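Local atomic coordinates of endo-xylogalacturonan hydrolase A (Aspergillus tubingensis, PDB entry 4C2L), a protein that hydrolyses xylogalacturonan, a xylose-substituted galacturonic acid backbone found in the hairy regions of pectin, as a secreted enzyme of glycoside hydrolase family 28. Residues L173-N178 with V204-D209; I227-S232 with A256-S261. One frame throughout, in Å; residues are numbered along the deposited sequence.

Contact 1: residues L173-N178 with V204-D209; sequences LKMDAN and VTVVND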
ATOM      1  N   LEU A 173      12.291  -4.369   3.229  1.00 13.67           N
ATOM      2  CA  LEU A 173      12.291  -3.205   2.356  1.00 14.75           C
ATOM      3  C   LEU A 173      12.267  -1.921   3.172  1.00 15.21           C
ATOM      4  O   LEU A 173      11.600  -1.840   4.218  1.00 15.20           O
ATOM      5  CB  LEU A 173      11.080  -3.226   1.407  1.00 14.11           C
ATOM      6  CG  LEU A 173      10.910  -4.392   0.438  1.00 14.74           C
ATOM      7  CD1 LEU A 173       9.696  -4.139  -0.447  1.00 15.14           C
ATOM      8  CD2 LEU A 173      12.160  -4.568  -0.429  1.00 14.28           C
ATOM      9  N   LYS A 174      13.012  -0.926   2.696  1.00 15.25           N
ATOM     10  CA  LYS A 174      12.964   0.414   3.262  1.00 15.90           C
ATOM     11  C   LYS A 174      12.353   1.329   2.210  1.00 15.12           C
ATOM     12  O   LYS A 174      12.877   1.439   1.115  1.00 14.30           O
ATOM     13  CB  LYS A 174      14.361   0.894   3.644  1.00 19.37           C
ATOM     14  CG  LYS A 174      14.368   2.269   4.295  1.00 24.15           C
ATOM     15  CD  LYS A 174      15.522   2.411   5.278  1.00 29.25           C
ATOM     16  CE  LYS A 174      16.721   3.082   4.622  1.00 32.58           C
ATOM     17  NZ  LYS A 174      16.476   4.543   4.469  1.00 33.40           N
ATOM     18  N   MET A 175      11.229   1.955   2.541  1.00 13.64           N
ATOM     19  CA  MET A 175      10.490   2.726   1.548  1.00 13.75           C
ATOM     20  C   MET A 175      10.249   4.113   2.087  1.00 13.57           C
ATOM     21  O   MET A 175       9.727   4.282   3.186  1.00 13.81           O
ATOM     22  CB  MET A 175       9.166   2.027   1.235  1.00 13.58           C
ATOM     23  CG  MET A 175       9.394   0.645   0.641  1.00 14.24           C
ATOM     24  SD  MET A 175       8.011  -0.466   0.931  1.00 15.13           S
ATOM     25  CE  MET A 175       6.694   0.523   0.238  1.00 13.05           C
ATOM     26  N   ASP A 176      10.669   5.125   1.333  1.00 13.36           N
ATOM     27  CA  ASP A 176      10.518   6.482   1.830  1.00 13.79           C
ATOM     28  C   ASP A 176      10.223   7.449   0.717  1.00 13.19           C
ATOM     29  O   ASP A 176      10.836   7.388  -0.348  1.00 13.17           O
ATOM     30  CB  ASP A 176      11.775   6.922   2.613  1.00 15.50           C
ATOM     31  CG  ASP A 176      13.065   6.686   1.831  1.00 17.94           C
ATOM     32  OD1 ASP A 176      13.466   7.564   1.056  1.00 21.32           O
ATOM     33  OD2 ASP A 176      13.708   5.634   2.001  1.00 21.34           O
ATOM     34  N   ALA A 177       9.267   8.329   0.976  1.00 12.37           N
ATOM     35  CA  ALA A 177       8.928   9.428   0.080  1.00 12.85           C
ATOM     36  C   ALA A 177       8.974  10.695   0.915  1.00 13.58           C
ATOM     37  O   ALA A 177       8.205  10.820   1.874  1.00 13.72           O
ATOM     38  CB  ALA A 177       7.533   9.216  -0.501  1.00 12.94           C
ATOM     39  N   ASN A 178       9.893  11.608   0.571  1.00 13.60           N
ATOM     40  CA  ASN A 178      10.049  12.886   1.266  1.00 14.78           C
ATOM     41  C   ASN A 178      10.167  14.012   0.265  1.00 14.53           C
ATOM     42  O   ASN A 178      11.044  13.979  -0.591  1.00 14.71           O
ATOM     43  CB  ASN A 178      11.301  12.864   2.145  1.00 16.45           C
ATOM     44  CG  ASN A 178      11.156  11.917   3.320  1.00 17.63           C
ATOM     45  OD1 ASN A 178      11.636  10.783   3.263  1.00 20.61           O
ATOM     46  ND2 ASN A 178      10.448  12.349   4.360  1.00 17.40           N
ATOM     47  N   VAL A 204       9.131  -4.502   6.844  1.00 14.94           N
ATOM     48  CA  VAL A 204       9.223  -3.336   5.966  1.00 14.59           C
ATOM     49  C   VAL A 204       9.022  -2.052   6.764  1.00 14.46           C
ATOM     50  O   VAL A 204       8.324  -2.047   7.792  1.00 14.13           O
ATOM     51  CB  VAL A 204       8.235  -3.409   4.759  1.00 15.28           C
ATOM     52  CG1 VAL A 204       8.425  -4.699   3.984  1.00 15.45           C
ATOM     53  CG2 VAL A 204       6.798  -3.262   5.206  1.00 17.10           C
ATOM     54  N   THR A 205       9.678  -0.984   6.324  1.00 13.93           N
ATOM     55  CA  THR A 205       9.511   0.325   6.913  0.50 14.32           C
ATOM     56  C   THR A 205       9.026   1.273   5.811  1.00 14.16           C
ATOM     57  O   THR A 205       9.595   1.282   4.714  1.00 15.08           O
ATOM     58  CB  THR A 205      10.839   0.813   7.515  0.50 15.06           C
ATOM     59  OG1 THR A 205      11.361  -0.188   8.410  0.50 15.17           O
ATOM     60  CG2 THR A 205      10.642   2.091   8.265  0.50 15.60           C
ATOM     61  N   VAL A 206       7.998   2.046   6.106  1.00 12.88           N
ATOM     62  CA  VAL A 206       7.400   2.956   5.125  1.00 13.61           C
ATOM     63  C   VAL A 206       7.309   4.350   5.720  1.00 13.31           C
ATOM     64  O   VAL A 206       6.798   4.540   6.835  1.00 14.25           O
ATOM     65  CB  VAL A 206       5.978   2.507   4.702  1.00 13.58           C
ATOM     66  CG1 VAL A 206       5.400   3.467   3.650  1.00 14.14           C
ATOM     67  CG2 VAL A 206       5.981   1.081   4.158  1.00 13.61           C
ATOM     68  N   VAL A 207       7.809   5.333   4.978  1.00 12.79           N
ATOM     69  CA  VAL A 207       7.592   6.735   5.300  1.00 13.00           C
ATOM     70  C   VAL A 207       6.930   7.312   4.060  1.00 12.96           C
ATOM     71  O   VAL A 207       7.535   7.342   2.986  1.00 12.95           O
ATOM     72  CB  VAL A 207       8.922   7.480   5.590  1.00 13.26           C
ATOM     73  CG1 VAL A 207       8.691   8.991   5.743  1.00 13.73           C
ATOM     74  CG2 VAL A 207       9.621   6.887   6.802  1.00 13.69           C
ATOM     75  N   ASN A 208       5.676   7.733   4.188  1.00 12.43           N
ATOM     76  CA  ASN A 208       4.936   8.183   3.001  1.00 12.84           C
ATOM     77  C   ASN A 208       3.793   9.123   3.366  1.00 13.42           C
ATOM     78  O   ASN A 208       3.794   9.714   4.435  1.00 13.71           O
ATOM     79  CB  ASN A 208       4.409   6.958   2.228  1.00 12.35           C
ATOM     80  CG  ASN A 208       3.268   6.254   2.956  1.00 13.20           C
ATOM     81  OD1 ASN A 208       3.040   6.492   4.138  1.00 13.60           O
ATOM     82  ND2 ASN A 208       2.557   5.384   2.252  1.00 12.44           N
ATOM     83  N   ASP A 209       2.820   9.262   2.472  1.00 13.31           N
ATOM     84  CA  ASP A 209       1.712  10.174   2.713  1.00 14.48           C
ATOM     85  C   ASP A 209       0.385   9.583   2.264  1.00 14.28           C
ATOM     86  O   ASP A 209      -0.553  10.313   1.959  1.00 14.86           O
ATOM     87  CB  ASP A 209       1.973  11.531   2.030  1.00 15.02           C
ATOM     88  CG  ASP A 209       0.946  12.582   2.393  1.00 16.67           C
ATOM     89  OD1 ASP A 209       0.546  12.652   3.581  1.00 17.93           O
ATOM     90  OD2 ASP A 209       0.506  13.322   1.474  1.00 18.27           O
TER
HETATM   91  O   HOH W   1      12.858  -2.811   6.862  1.00 44.26           O

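Contact 2: residues I227-S232 with A256-S261; sequences ISCTGS and ATMINS. With NAG (2-acetamido-2-deoxy-beta-D-glucopyranose), chain D.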
ATOM      1  N   ILE A 227       5.685  -4.331  10.436  1.00 14.74           N
ATOM      2  CA  ILE A 227       5.728  -3.211   9.528  1.00 14.92           C
ATOM      3  C   ILE A 227       5.710  -1.940  10.348  1.00 15.43           C
ATOM      4  O   ILE A 227       5.042  -1.860  11.397  1.00 15.60           O
ATOM      5  CB  ILE A 227       4.566  -3.285   8.499  1.00 14.81           C
ATOM      6  CG1 ILE A 227       4.649  -2.133   7.499  1.00 14.80           C
ATOM      7  CG2 ILE A 227       3.199  -3.287   9.196  1.00 14.87           C
ATOM      8  CD1 ILE A 227       3.858  -2.405   6.227  1.00 15.55           C
ATOM      9  N   SER A 228       6.494  -0.964   9.905  1.00 15.46           N
ATOM     10  CA  SER A 228       6.462   0.355  10.495  0.80 16.70           C
ATOM     11  C   SER A 228       6.045   1.355   9.426  1.00 16.85           C
ATOM     12  O   SER A 228       6.579   1.336   8.316  1.00 16.40           O
ATOM     13  CB  SER A 228       7.844   0.719  11.044  0.80 17.96           C
ATOM     14  OG  SER A 228       7.841   2.065  11.463  0.80 20.80           O
ATOM     15  N   CYS A 229       5.094   2.216   9.767  1.00 17.01           N
ATOM     16  CA  CYS A 229       4.559   3.213   8.827  1.00 18.13           C
ATOM     17  C   CYS A 229       4.525   4.579   9.495  1.00 17.39           C
ATOM     18  O   CYS A 229       3.954   4.733  10.584  1.00 17.65           O
ATOM     19  CB  CYS A 229       3.129   2.856   8.397  1.00 21.17           C
ATOM     20  SG  CYS A 229       2.832   1.099   8.051  1.00 29.12           S
ATOM     21  N   THR A 230       5.101   5.577   8.832  1.00 16.08           N
ATOM     22  CA  THR A 230       5.135   6.936   9.370  1.00 15.32           C
ATOM     23  C   THR A 230       4.502   7.900   8.382  1.00 15.05           C
ATOM     24  O   THR A 230       4.915   7.957   7.229  1.00 14.61           O
ATOM     25  CB  THR A 230       6.588   7.383   9.657  1.00 15.55           C
ATOM     26  OG1 THR A 230       7.188   6.488  10.594  1.00 16.20           O
ATOM     27  CG2 THR A 230       6.617   8.773  10.229  1.00 15.34           C
ATOM     28  N   GLY A 231       3.493   8.635   8.832  1.00 14.43           N
ATOM     29  CA  GLY A 231       2.838   9.631   7.999  1.00 14.95           C
ATOM     30  C   GLY A 231       1.803   9.053   7.055  1.00 14.79           C
ATOM     31  O   GLY A 231       1.291   9.757   6.185  1.00 15.30           O
ATOM     32  N   SER A 232       1.463   7.782   7.263  1.00 15.42           N
ATOM     33  CA  SER A 232       0.579   7.066   6.348  1.00 15.03           C
ATOM     34  C   SER A 232      -0.917   7.292   6.627  1.00 15.57           C
ATOM     35  O   SER A 232      -1.288   8.021   7.542  1.00 15.82           O
ATOM     36  CB  SER A 232       0.934   5.570   6.370  1.00 15.88           C
ATOM     37  OG  SER A 232       0.360   4.924   7.495  1.00 16.68           O
ATOM     38  N   ALA A 256       2.279  -4.103  13.659  1.00 14.47           N
ATOM     39  CA  ALA A 256       2.335  -2.833  12.938  1.00 15.65           C
ATOM     40  C   ALA A 256       2.600  -1.678  13.882  1.00 16.29           C
ATOM     41  O   ALA A 256       1.860  -1.460  14.846  1.00 17.00           O
ATOM     42  CB  ALA A 256       1.039  -2.581  12.181  1.00 15.58           C
ATOM     43  N   THR A 257       3.650  -0.930  13.598  1.00 15.89           N
ATOM     44  CA  THR A 257       3.909   0.303  14.335  1.00 16.82           C
ATOM     45  C   THR A 257       3.510   1.461  13.440  1.00 17.26           C
ATOM     46  O   THR A 257       4.150   1.713  12.407  1.00 16.93           O
ATOM     47  CB  THR A 257       5.387   0.400  14.727  1.00 18.21           C
ATOM     48  OG1 THR A 257       5.724  -0.746  15.515  1.00 19.25           O
ATOM     49  CG2 THR A 257       5.663   1.705  15.541  1.00 18.55           C
ATOM     50  N   MET A 258       2.439   2.148  13.839  1.00 16.29           N
ATOM     51  CA  MET A 258       1.811   3.189  13.053  1.00 17.55           C
ATOM     52  C   MET A 258       2.064   4.531  13.732  1.00 18.72           C
ATOM     53  O   MET A 258       1.543   4.805  14.825  1.00 20.62           O
ATOM     54  CB  MET A 258       0.302   2.915  12.929  1.00 17.67           C
ATOM     55  CG  MET A 258      -0.034   1.525  12.382  1.00 17.70           C
ATOM     56  SD  MET A 258       0.762   1.133  10.807  1.00 19.49           S
ATOM     57  CE  MET A 258      -0.139   2.225   9.737  1.00 18.60           C
ATOM     58  N   ILE A 259       2.884   5.349  13.086  1.00 17.15           N
ATOM     59  CA  ILE A 259       3.368   6.598  13.656  1.00 16.84           C
ATOM     60  C   ILE A 259       2.828   7.765  12.834  1.00 16.68           C
ATOM     61  O   ILE A 259       2.961   7.770  11.606  1.00 16.14           O
ATOM     62  CB  ILE A 259       4.919   6.630  13.613  1.00 17.15           C
ATOM     63  CG1 ILE A 259       5.506   5.428  14.365  1.00 17.89           C
ATOM     64  CG2 ILE A 259       5.431   7.957  14.157  1.00 17.66           C
ATOM     65  CD1 ILE A 259       6.950   5.101  14.014  1.00 19.96           C
ATOM     66  N   ASN A 260       2.207   8.745  13.493  1.00 15.86           N
ATOM     67  CA  ASN A 260       1.743   9.949  12.805  1.00 17.02           C
ATOM     68  C   ASN A 260       0.884   9.646  11.587  1.00 16.75           C
ATOM     69  O   ASN A 260       0.989  10.322  10.564  1.00 17.40           O
ATOM     70  CB  ASN A 260       2.943  10.788  12.336  1.00 18.43           C
ATOM     71  CG  ASN A 260       3.691  11.424  13.479  1.00 21.12           C
ATOM     72  OD1 ASN A 260       3.271  11.347  14.631  1.00 20.32           O
ATOM     73  ND2 ASN A 260       4.823  12.050  13.165  1.00 22.97           N
ATOM     74  N   SER A 261       0.043   8.622  11.688  1.00 16.55           N
ATOM     75  CA  SER A 261      -0.803   8.226  10.577  0.50 16.15           C
ATOM     76  C   SER A 261      -2.227   8.779  10.785  1.00 16.37           C
ATOM     77  O   SER A 261      -2.606   9.129  11.911  1.00 16.65           O
ATOM     78  CB  SER A 261      -0.763   6.699  10.415  0.50 15.99           C
ATOM     79  OG  SER A 261       0.559   6.267  10.046  0.50 14.89           O
TER
HETATM   80  C1  NAG D 411       5.564  12.711  14.206  1.00 28.15           C
HETATM   81  C2  NAG D 411       6.996  12.989  13.776  1.00 31.72           C
HETATM   82  C3  NAG D 411       7.719  13.907  14.765  1.00 33.82           C
HETATM   83  C4  NAG D 411       6.891  15.153  15.050  1.00 34.94           C
HETATM   84  C5  NAG D 411       5.506  14.702  15.518  1.00 35.18           C
HETATM   85  C6  NAG D 411       4.602  15.879  15.866  1.00 35.59           C
HETATM   86  C7  NAG D 411       8.375  11.270  12.728  1.00 33.37           C
HETATM   87  C8  NAG D 411       9.052   9.958  12.982  1.00 33.12           C
HETATM   88  N2  NAG D 411       7.714  11.739  13.773  1.00 32.81           N
HETATM   89  O3  NAG D 411       8.979  14.242  14.224  1.00 35.63           O
HETATM   90  O4  NAG D 411       7.518  15.947  16.044  1.00 39.37           O
HETATM   91  O5  NAG D 411       4.897  13.927  14.485  1.00 31.33           O
HETATM   92  O6  NAG D 411       4.435  16.674  14.716  1.00 40.19           O
HETATM   93  O7  NAG D 411       8.443  11.851  11.639  1.00 35.39           O
HETATM   94  O   HOH W   2       6.442  -3.038  14.059  1.00 19.66           O

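Contact 1: residues L173-N178 with V204-D209
Met175 and Val206 meet in a parallel strand pairing between successive coils of the right-handed beta-helix that family 28 enzymes share, residues 173-178 lying in the first PbH1 repeat and 204-209 in the second. The two short strands run 4.6 Å apart and only 3° from parallel. Their bonds go to and fro: Thr205 N donates to Leu173 O, Met175 N to Thr205 O, and Val207 N to Met175 O. A fourth bond, from Ala177 N to Val207 O, completes the bridge of Asp176 with Val207.

Leu173, Met175, Val204 and Val206 occupy the buried face. Met175 lies side by side with Val206, and a bend at chi3 (55°) sets its CE 4.0 Å from Val206 CG2, its SD close to the same methyl. Two residues earlier on the same face, Leu173 CB rests 4.0 Å from Val204 CG1. The opposite face, with Lys174, Asp176, Thr205 and Val207, is more polar. Here CB of Asp176 packs on CB of Val207, and the carboxylate leads away to a salt bridge with Arg150. Lys174 NZ makes a long 3.9 Å salt bridge to Asp176 OD2 in its own strand. Beyond the strands the amide of Asn178 reaches back, ND2 lying 4.0 Å from Val207 CG1.

Asn208 turns away from this pairing and donates through ND2 to Thr188 O, its side chain about 5 Å from that of Asp210, the probable proton donor. Strand 142-152 flanks residues 173-176 on the side away from 204-207, and Phe191 of strand 191-196 packs against both Met175 and Val204.

Contact 2: residues I227-S232 with A256-S261
Ile227-Thr230 and Ala256-Ile259 run parallel at 8°, 4.7 Å apart, bonded from Thr257 N to Ile227 O, Cys229 N to Thr257 O, Ile259 N to Cys229 O and, with its donor just past the strand, Gly231 N to Ile259 O. On the buried face Cys229 SG, which forms a disulfide with Cys212, lies 3.4 Å from Met258 SD. Bends at chi2 (-54°) and chi3 (-70°) bring SD and CE of Met258 toward residues 227-232, leaving CE 3.6 Å from Cys229 CB and 3.5 Å from Ser232 OG. Ile227 CG2 meets Ala256 CB on the same face.

These are neighbouring coils of the beta-helix, in the second and third PbH1 repeats, stacked in register. On the other face Thr230 and Ile259 cross obliquely, Thr230 OG1 lying 3.7 Å from Ile259 CD1, and a water bridges Ile227 O and Thr257 OG1. Asn260 ND2 is bonded covalently to C1 of an N-acetylglucosamine, whose O7 comes 3.8 Å from Thr230 CG2; Asn293 ND2 donates to Asn260 OD1. Past the strands, Ser232 OG and Ser261 OG share a 2.9 Å hydrogen bond in one conformer of Ser261. Ser232 OG also bonds Gly234 N, just beyond His233, a probable active-site residue.

In the fold
The two contacts continue one ladder: strands 199-207 and 227-230 are neighbours, so contact 1 and contact 2 adjoin, their centres 9 Å apart. Val206 sits in the middle, its N probably bonded to Ser228 O and its O to Thr230 N. Contact 1 is the more buried, and its inner face is made of aliphatic side chains and a methionine; contact 2 adds sulfur against sulfur there and carries an N-linked sugar on the turn after its second strand, beside Thr230. At the C-terminal ends, Asn208 of contact 1 packs on Ser232 of contact 2, near the probable catalytic residues Asp210 and His233.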